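Local coordinates for putative rRNA methyltransferase (PDB 4RWZ), which methylates 16S rRNA in the context of the 30S ribosomal subunit and thereby confers resistance to aminoglycosides, at residues A[15-20]-A[48-53]; A[38-43]-A[66-71]. All coordinates share one frame; numbering follows the deposited sequence.

From the N terminus, helix 14-21 comes first, ahead of strand 26-31. Contact 1 closes a loop of 27 residues by packing this helix on strand 49-55. Helix 37-45 lies inside that loop. Contact 2 joins it to segment 66-71, which overlaps helix 62-68, closing a second loop of 22 residues. The two loops cross, because 48-53 falls between 38-43 and 66-71. Their centres are 13 Å apart. They meet on strand 49-55, where Val39 CG2 packs on Gly53 CA at 3.6 Å. Tyr50 and Ile52 of this strand serve contact 1, while Cys51 turns to helix 37-45. Contact 1 fixes helix 14-21 to one face of the sheet; contact 2 joins two neighbours on the other face.

Contact 1. Residues A[15-20]-A[48-53]; sequences ADLEAK and DTYCIG
The Tyr50 ring meets helix 15-20 through Leu17 and Lys20. Both approach obliquely, neither squarely over a face nor in the ring plane. Leu17 CD1 touches Tyr50 CE2 at 3.9 Å. Lys20 CB sits near the hydroxyl end, 3.5 Å from Tyr50 OH. One edge of the ring is taken by its own strand: Ile52 CD1 lies in the ring plane, 4.0 Å from Tyr50 CD2. His24, in the loop after the helix, adds an edge-to-face ring contact.

The CG of Tyr50 is anti to the backbone N (chi1 -163°), which sends the ring out from the strand to the helix. Leu17 CG is likewise anti to its N (chi1 178°), and this brings CD1 up against both Tyr50 CE2 and Ile52 CD1. Leu17 CD1 is 4.5 Å from Ile52 CD1, a looser touch. Lys20 starts toward the ring, but its chain then leads away. Only the root of that chain packs here, with CG 3.9 Å from Tyr50 OH. No hydrogen bond joins the segments; they meet by van der Waals packing, which includes the Tyr50 hydroxyl. Leu81 touches both Leu17 and Tyr50, and Leu94 touches both Leu17 and Ile52.

The helix and strand axes run 138° apart and approach to 11.2 Å. Side chains alternate along the strand: Tyr50 and Ile52 face this helix, while Cys51 packs against helix 37-45 on the other side. This is a helix packed on one face of the Rossmann-like central sheet of a class I methyltransferase, on the strand next to 26-31.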
ATOM      1  N   ALA A  15      -9.584  13.189  12.533  1.00 47.71           N
ATOM      2  CA  ALA A  15     -10.785  13.977  12.240  1.00 51.06           C
ATOM      3  C   ALA A  15     -10.644  14.762  10.935  1.00 48.19           C
ATOM      4  O   ALA A  15     -11.609  14.887  10.193  1.00 49.52           O
ATOM      5  CB  ALA A  15     -11.137  14.926  13.415  1.00 49.49           C
ATOM      6  N   ASP A  16      -9.439  15.272  10.664  1.00 48.50           N
ATOM      7  CA  ASP A  16      -9.122  15.916   9.389  1.00 45.62           C
ATOM      8  C   ASP A  16      -9.324  14.936   8.244  1.00 43.54           C
ATOM      9  O   ASP A  16      -9.953  15.248   7.236  1.00 44.61           O
ATOM     10  CB  ASP A  16      -7.657  16.344   9.362  1.00 48.84           C
ATOM     11  CG  ASP A  16      -7.362  17.490  10.286  1.00 52.37           C
ATOM     12  OD1 ASP A  16      -8.313  18.217  10.639  1.00 56.12           O
ATOM     13  OD2 ASP A  16      -6.176  17.644  10.668  1.00 48.06           O
ATOM     14  N   LEU A  17      -8.787  13.733   8.421  1.00 43.11           N
ATOM     15  CA  LEU A  17      -8.871  12.705   7.403  1.00 37.94           C
ATOM     16  C   LEU A  17     -10.329  12.311   7.224  1.00 40.79           C
ATOM     17  O   LEU A  17     -10.838  12.266   6.092  1.00 35.03           O
ATOM     18  CB  LEU A  17      -8.010  11.482   7.779  1.00 37.15           C
ATOM     19  CG  LEU A  17      -8.049  10.306   6.790  1.00 36.37           C
ATOM     20  CD1 LEU A  17      -7.653  10.782   5.365  1.00 28.35           C
ATOM     21  CD2 LEU A  17      -7.171   9.149   7.244  1.00 33.05           C
ATOM     22  N   GLU A  18     -11.026  12.083   8.336  1.00 42.96           N
ATOM     23  CA  GLU A  18     -12.436  11.693   8.247  1.00 45.97           C
ATOM     24  C   GLU A  18     -13.299  12.736   7.544  1.00 45.59           C
ATOM     25  O   GLU A  18     -14.282  12.403   6.882  1.00 49.73           O
ATOM     26  CB  GLU A  18     -13.003  11.349   9.626  1.00 49.70           C
ATOM     27  CG  GLU A  18     -12.579   9.977  10.102  1.00 57.21           C
ATOM     28  CD  GLU A  18     -12.961   9.697  11.548  1.00 66.29           C
ATOM     29  OE1 GLU A  18     -13.512  10.614  12.207  1.00 69.95           O
ATOM     30  OE2 GLU A  18     -12.711   8.559  12.021  1.00 65.22           O
ATOM     31  N   ALA A  19     -12.921  13.996   7.677  1.00 44.42           N
ATOM     32  CA  ALA A  19     -13.622  15.073   7.001  1.00 45.23           C
ATOM     33  C   ALA A  19     -13.489  14.924   5.490  1.00 47.55           C
ATOM     34  O   ALA A  19     -14.431  15.208   4.752  1.00 50.73           O
ATOM     35  CB  ALA A  19     -13.080  16.411   7.454  1.00 43.39           C
ATOM     36  N   LYS A  20     -12.310  14.496   5.034  1.00 45.53           N
ATOM     37  CA  LYS A  20     -12.054  14.299   3.604  1.00 45.79           C
ATOM     38  C   LYS A  20     -12.681  13.023   3.061  1.00 44.55           C
ATOM     39  O   LYS A  20     -13.143  13.002   1.930  1.00 46.84           O
ATOM     40  CB  LYS A  20     -10.552  14.286   3.308  1.00 45.91           C
ATOM     41  CG  LYS A  20      -9.841  15.582   3.642  1.00 48.92           C
ATOM     42  CD  LYS A  20     -10.315  16.720   2.761  1.00 53.17           C
ATOM     43  CE  LYS A  20      -9.583  17.998   3.113  1.00 57.16           C
ATOM     44  NZ  LYS A  20      -9.312  18.803   1.907  1.00 58.77           N
ATOM     45  N   ASP A  48     -15.252   7.890  -6.989  1.00 31.64           N
ATOM     46  CA  ASP A  48     -15.950   7.455  -5.783  0.59 36.02           C
ATOM     47  C   ASP A  48     -15.004   6.869  -4.737  1.00 31.95           C
ATOM     48  O   ASP A  48     -15.438   6.485  -3.649  1.00 28.01           O
ATOM     49  CB  ASP A  48     -17.070   6.459  -6.125  0.59 37.72           C
ATOM     50  CG  ASP A  48     -16.558   5.046  -6.452  0.59 39.55           C
ATOM     51  OD1 ASP A  48     -15.341   4.813  -6.715  0.59 30.81           O
ATOM     52  OD2 ASP A  48     -17.417   4.141  -6.471  0.59 42.71           O
ATOM     53  N   THR A  49     -13.721   6.790  -5.079  1.00 23.64           N
ATOM     54  CA  THR A  49     -12.727   6.211  -4.175  1.00 21.68           C
ATOM     55  C   THR A  49     -11.770   7.280  -3.682  1.00 27.43           C
ATOM     56  O   THR A  49     -11.243   8.074  -4.486  1.00 20.30           O
ATOM     57  CB  THR A  49     -11.961   5.076  -4.909  1.00 25.56           C
ATOM     58  OG1 THR A  49     -12.924   4.132  -5.448  1.00 23.66           O
ATOM     59  CG2 THR A  49     -10.883   4.385  -4.006  1.00 25.09           C
ATOM     60  N   TYR A  50     -11.549   7.319  -2.364  1.00 24.67           N
ATOM     61  CA  TYR A  50     -10.503   8.164  -1.809  1.00 23.29           C
ATOM     62  C   TYR A  50      -9.196   7.386  -1.901  1.00 20.36           C
ATOM     63  O   TYR A  50      -9.058   6.318  -1.319  1.00 21.75           O
ATOM     64  CB  TYR A  50     -10.841   8.555  -0.353  1.00 23.67           C
ATOM     65  CG  TYR A  50     -10.022   9.744   0.155  1.00 25.36           C
ATOM     66  CD1 TYR A  50     -10.335  11.049  -0.225  1.00 24.54           C
ATOM     67  CD2 TYR A  50      -8.926   9.553   1.004  1.00 21.58           C
ATOM     68  CE1 TYR A  50      -9.605  12.114   0.220  1.00 26.02           C
ATOM     69  CE2 TYR A  50      -8.170  10.640   1.469  1.00 26.13           C
ATOM     70  CZ  TYR A  50      -8.522  11.926   1.064  1.00 26.53           C
ATOM     71  OH  TYR A  50      -7.816  13.050   1.497  1.00 25.47           O
ATOM     72  N   CYS A  51      -8.210   7.925  -2.618  1.00 18.21           N
ATOM     73  CA  CYS A  51      -6.974   7.180  -2.950  1.00 16.55           C
ATOM     74  C   CYS A  51      -5.803   7.780  -2.216  1.00 18.39           C
ATOM     75  O   CYS A  51      -5.572   8.975  -2.344  1.00 17.96           O
ATOM     76  CB  CYS A  51      -6.699   7.257  -4.427  1.00 17.15           C
ATOM     77  SG  CYS A  51      -8.119   6.612  -5.429  1.00 20.65           S
ATOM     78  N   ILE A  52      -5.097   6.969  -1.437  1.00 16.28           N
ATOM     79  CA  ILE A  52      -4.037   7.469  -0.566  1.00 18.19           C
ATOM     80  C   ILE A  52      -2.748   6.810  -0.957  1.00 20.34           C
ATOM     81  O   ILE A  52      -2.665   5.588  -0.951  1.00 19.22           O
ATOM     82  CB  ILE A  52      -4.342   7.148   0.927  1.00 18.95           C
ATOM     83  CG1 ILE A  52      -5.714   7.727   1.306  1.00 24.80           C
ATOM     84  CG2 ILE A  52      -3.208   7.692   1.801  1.00 21.23           C
ATOM     85  CD1 ILE A  52      -6.123   7.419   2.817  1.00 23.28           C
ATOM     86  N   GLY A  53      -1.723   7.593  -1.314  1.00 16.11           N
ATOM     87  CA  GLY A  53      -0.419   6.997  -1.594  1.00 13.95           C
ATOM     88  C   GLY A  53       0.481   7.256  -0.385  1.00 18.22           C
ATOM     89  O   GLY A  53       0.443   8.351   0.199  1.00 19.01           O
TER

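Contact 2. Residues A[38-43]-A[66-71]; sequences FVYRSA and WRASRK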
ATOM      1  N   PHE A  38       0.511   6.253  -9.677  1.00 15.72           N
ATOM      2  CA  PHE A  38      -0.575   5.248  -9.677  1.00 18.85           C
ATOM      3  C   PHE A  38      -1.808   5.785  -8.941  1.00 16.88           C
ATOM      4  O   PHE A  38      -2.973   5.546  -9.302  1.00 15.48           O
ATOM      5  CB  PHE A  38      -0.072   3.975  -8.995  1.00 19.09           C
ATOM      6  CG  PHE A  38      -1.175   2.945  -8.751  1.00 18.11           C
ATOM      7  CD1 PHE A  38      -1.710   2.211  -9.805  1.00 22.40           C
ATOM      8  CD2 PHE A  38      -1.691   2.772  -7.488  1.00 17.98           C
ATOM      9  CE1 PHE A  38      -2.741   1.269  -9.549  1.00 24.22           C
ATOM     10  CE2 PHE A  38      -2.699   1.836  -7.217  1.00 19.22           C
ATOM     11  CZ  PHE A  38      -3.204   1.093  -8.249  1.00 20.30           C
ATOM     12  N   VAL A  39      -1.538   6.523  -7.867  1.00 13.36           N
ATOM     13  CA  VAL A  39      -2.624   7.099  -7.044  1.00 15.94           C
ATOM     14  C   VAL A  39      -3.300   8.232  -7.749  1.00 17.15           C
ATOM     15  O   VAL A  39      -4.544   8.344  -7.736  1.00 16.03           O
ATOM     16  CB  VAL A  39      -2.105   7.495  -5.641  1.00 14.35           C
ATOM     17  CG1 VAL A  39      -3.070   8.393  -4.878  1.00 15.78           C
ATOM     18  CG2 VAL A  39      -1.806   6.203  -4.820  1.00 16.63           C
ATOM     19  N   TYR A  40      -2.523   9.093  -8.391  1.00 14.01           N
ATOM     20  CA  TYR A  40      -3.156  10.129  -9.197  1.00 14.58           C
ATOM     21  C   TYR A  40      -4.103   9.586 -10.286  1.00 15.91           C
ATOM     22  O   TYR A  40      -5.243  10.047 -10.449  1.00 16.39           O
ATOM     23  CB  TYR A  40      -2.064  11.012  -9.848  1.00 15.63           C
ATOM     24  CG  TYR A  40      -2.648  12.224 -10.551  1.00 17.64           C
ATOM     25  CD1 TYR A  40      -2.959  13.408  -9.852  1.00 19.58           C
ATOM     26  CD2 TYR A  40      -2.907  12.192 -11.904  1.00 15.64           C
ATOM     27  CE1 TYR A  40      -3.501  14.523 -10.496  1.00 23.10           C
ATOM     28  CE2 TYR A  40      -3.458  13.321 -12.565  1.00 16.83           C
ATOM     29  CZ  TYR A  40      -3.744  14.470 -11.848  1.00 22.07           C
ATOM     30  OH  TYR A  40      -4.306  15.541 -12.521  1.00 20.87           O
ATOM     31  N   ARG A  41      -3.621   8.624 -11.048  1.00 14.66           N
ATOM     32  CA  ARG A  41      -4.458   8.021 -12.084  1.00 15.81           C
ATOM     33  C   ARG A  41      -5.668   7.327 -11.490  1.00 16.56           C
ATOM     34  O   ARG A  41      -6.773   7.407 -12.054  1.00 18.56           O
ATOM     35  CB  ARG A  41      -3.641   6.997 -12.876  1.00 17.88           C
ATOM     36  CG  ARG A  41      -2.590   7.648 -13.763  1.00 15.70           C
ATOM     37  CD  ARG A  41      -1.982   6.625 -14.787  1.00 22.82           C
ATOM     38  NE  ARG A  41      -1.216   5.564 -14.076  1.00 24.03           N
ATOM     39  CZ  ARG A  41       0.103   5.676 -13.805  1.00 19.06           C
ATOM     40  NH1 ARG A  41       0.799   6.696 -14.261  1.00 26.50           N
ATOM     41  NH2 ARG A  41       0.718   4.725 -13.201  1.00 26.92           N
ATOM     42  N   SER A  42      -5.469   6.618 -10.388  1.00 15.98           N
ATOM     43  CA  SER A  42      -6.611   5.898  -9.783  1.00 15.64           C
ATOM     44  C   SER A  42      -7.680   6.865  -9.313  1.00 15.27           C
ATOM     45  O   SER A  42      -8.902   6.620  -9.454  1.00 21.09           O
ATOM     46  CB  SER A  42      -6.167   4.996  -8.615  1.00 18.05           C
ATOM     47  OG  SER A  42      -5.263   3.964  -9.036  1.00 20.99           O
ATOM     48  N   ALA A  43      -7.249   8.025  -8.799  1.00 16.03           N
ATOM     49  CA  ALA A  43      -8.217   9.019  -8.350  1.00 17.04           C
ATOM     50  C   ALA A  43      -9.020   9.557  -9.522  1.00 19.33           C
ATOM     51  O   ALA A  43     -10.233   9.847  -9.392  1.00 21.69           O
ATOM     52  CB  ALA A  43      -7.478  10.182  -7.559  1.00 17.26           C
ATOM     53  N   TRP A  66       1.539  18.248  -5.179  1.00 17.63           N
ATOM     54  CA  TRP A  66       1.275  19.615  -5.592  1.00 18.37           C
ATOM     55  C   TRP A  66       0.194  19.631  -6.661  1.00 20.06           C
ATOM     56  O   TRP A  66      -0.800  20.357  -6.566  1.00 21.26           O
ATOM     57  CB  TRP A  66       2.532  20.278  -6.160  1.00 21.20           C
ATOM     58  CG  TRP A  66       2.261  21.698  -6.591  1.00 21.36           C
ATOM     59  CD1 TRP A  66       2.140  22.193  -7.881  1.00 24.85           C
ATOM     60  CD2 TRP A  66       2.011  22.789  -5.711  1.00 21.36           C
ATOM     61  NE1 TRP A  66       1.881  23.554  -7.822  1.00 26.15           N
ATOM     62  CE2 TRP A  66       1.790  23.933  -6.503  1.00 25.82           C
ATOM     63  CE3 TRP A  66       1.995  22.916  -4.315  1.00 24.60           C
ATOM     64  CZ2 TRP A  66       1.542  25.211  -5.930  1.00 31.13           C
ATOM     65  CZ3 TRP A  66       1.742  24.165  -3.745  1.00 31.03           C
ATOM     66  CH2 TRP A  66       1.540  25.299  -4.548  1.00 29.10           C
ATOM     67  N   ARG A  67       0.388  18.786  -7.670  1.00 17.35           N
ATOM     68  CA  ARG A  67      -0.536  18.756  -8.788  1.00 17.89           C
ATOM     69  C   ARG A  67      -1.942  18.421  -8.306  1.00 20.65           C
ATOM     70  O   ARG A  67      -2.950  19.066  -8.661  1.00 20.36           O
ATOM     71  CB  ARG A  67      -0.028  17.743  -9.819  1.00 18.17           C
ATOM     72  CG  ARG A  67      -1.059  17.432 -10.900  1.00 25.36           C
ATOM     73  CD  ARG A  67      -0.488  16.349 -11.836  1.00 32.02           C
ATOM     74  NE  ARG A  67       0.731  16.896 -12.402  1.00 41.47           N
ATOM     75  CZ  ARG A  67       1.926  16.304 -12.346  1.00 38.20           C
ATOM     76  NH1 ARG A  67       2.068  15.087 -11.837  1.00 39.95           N
ATOM     77  NH2 ARG A  67       2.956  16.924 -12.874  1.00 35.21           N
ATOM     78  N   ALA A  68      -2.021  17.406  -7.462  1.00 17.39           N
ATOM     79  CA  ALA A  68      -3.310  16.902  -7.014  1.00 16.95           C
ATOM     80  C   ALA A  68      -4.046  17.870  -6.093  1.00 19.21           C
ATOM     81  O   ALA A  68      -5.255  17.744  -5.942  1.00 20.01           O
ATOM     82  CB  ALA A  68      -3.148  15.535  -6.327  1.00 18.84           C
ATOM     83  N   SER A  69      -3.330  18.820  -5.496  1.00 19.31           N
ATOM     84  CA  SER A  69      -3.972  19.801  -4.580  1.00 24.18           C
ATOM     85  C   SER A  69      -4.430  21.050  -5.293  1.00 22.35           C
ATOM     86  O   SER A  69      -4.990  21.942  -4.663  1.00 25.44           O
ATOM     87  CB  SER A  69      -3.047  20.181  -3.409  1.00 26.66           C
ATOM     88  OG  SER A  69      -1.840  20.706  -3.905  1.00 29.05           O
ATOM     89  N   ARG A  70      -4.202  21.150  -6.608  1.00 21.26           N
ATOM     90  CA  ARG A  70      -4.671  22.296  -7.379  1.00 21.86           C
ATOM     91  C   ARG A  70      -6.198  22.233  -7.540  1.00 26.59           C
ATOM     92  O   ARG A  70      -6.833  21.243  -7.174  1.00 23.86           O
ATOM     93  CB  ARG A  70      -4.000  22.356  -8.788  1.00 23.13           C
ATOM     94  CG  ARG A  70      -2.419  22.480  -8.801  1.00 25.36           C
ATOM     95  CD  ARG A  70      -2.018  23.544  -7.887  1.00 30.60           C
ATOM     96  NE  ARG A  70      -1.830  23.138  -6.491  1.00 33.70           N
ATOM     97  CZ  ARG A  70      -1.865  23.990  -5.464  1.00 38.52           C
ATOM     98  NH1 ARG A  70      -2.124  25.283  -5.691  1.00 38.29           N
ATOM     99  NH2 ARG A  70      -1.682  23.557  -4.214  1.00 39.82           N
ATOM    100  N   LYS A  71      -6.778  23.274  -8.125  1.00 30.49           N
ATOM    101  CA  LYS A  71      -8.193  23.257  -8.540  1.00 29.88           C
ATOM    102  C   LYS A  71      -8.359  22.176  -9.604  1.00 29.11           C
ATOM    103  O   LYS A  71      -7.418  21.872 -10.318  1.00 24.61           O
ATOM    104  CB  LYS A  71      -8.568  24.642  -9.101  1.00 33.54           C
ATOM    105  CG  LYS A  71      -7.748  25.742  -8.416  1.00 43.41           C
ATOM    106  CD  LYS A  71      -6.492  26.112  -9.313  1.00 71.90           C
ATOM    107  CE  LYS A  71      -5.103  25.871  -8.612  1.00 33.32           C
ATOM    108  NZ  LYS A  71      -3.867  26.272  -9.418  1.00 44.96           N
TER
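Tyr40 carries this contact, reaching from helix 38-43 to Arg67 and Ala68. At the start of the helix segment, Phe38 O is held twice, by the backbone N of Ser42 at 2.9 Å and by Ser42 OG at 2.8 Å. The two donors come from opposite faces of the carbonyl plane. Val39 follows and turns to the sheet, touching Asp30 and Phe82. Tyr40 comes next, with CG anti to the backbone N (chi1 -172°), and points its ring at the other segment. Arg67 CD lies over one face of this ring, 4.1 Å from its centroid and 27° off the normal, a CH-pi contact. Ala68 CB meets the ring edge instead, 4.1 Å from Tyr40 CD1. The guanidinium of Arg67 does not stack on the ring, since the two planes stand 81° apart. It pairs with Glu63 one turn earlier, and Tyr40 OH bonds to Gly75 O. Both polar ends thus have partners beyond the contact. Ala43 closes the segment and packs on Ala80.

Further along 66-71, Arg70 folds back over Trp66. Its NE gives a hydrogen bond of 3.0 Å to Trp66 O, while Trp66 CZ2 lies over the guanidinium face. Helices 37-45 and 62-68 both reach Phe82 on the same face of the sheet. They are neighbouring helices of successive beta-alpha-beta units, as expected in a Rossmann-like methyltransferase fold.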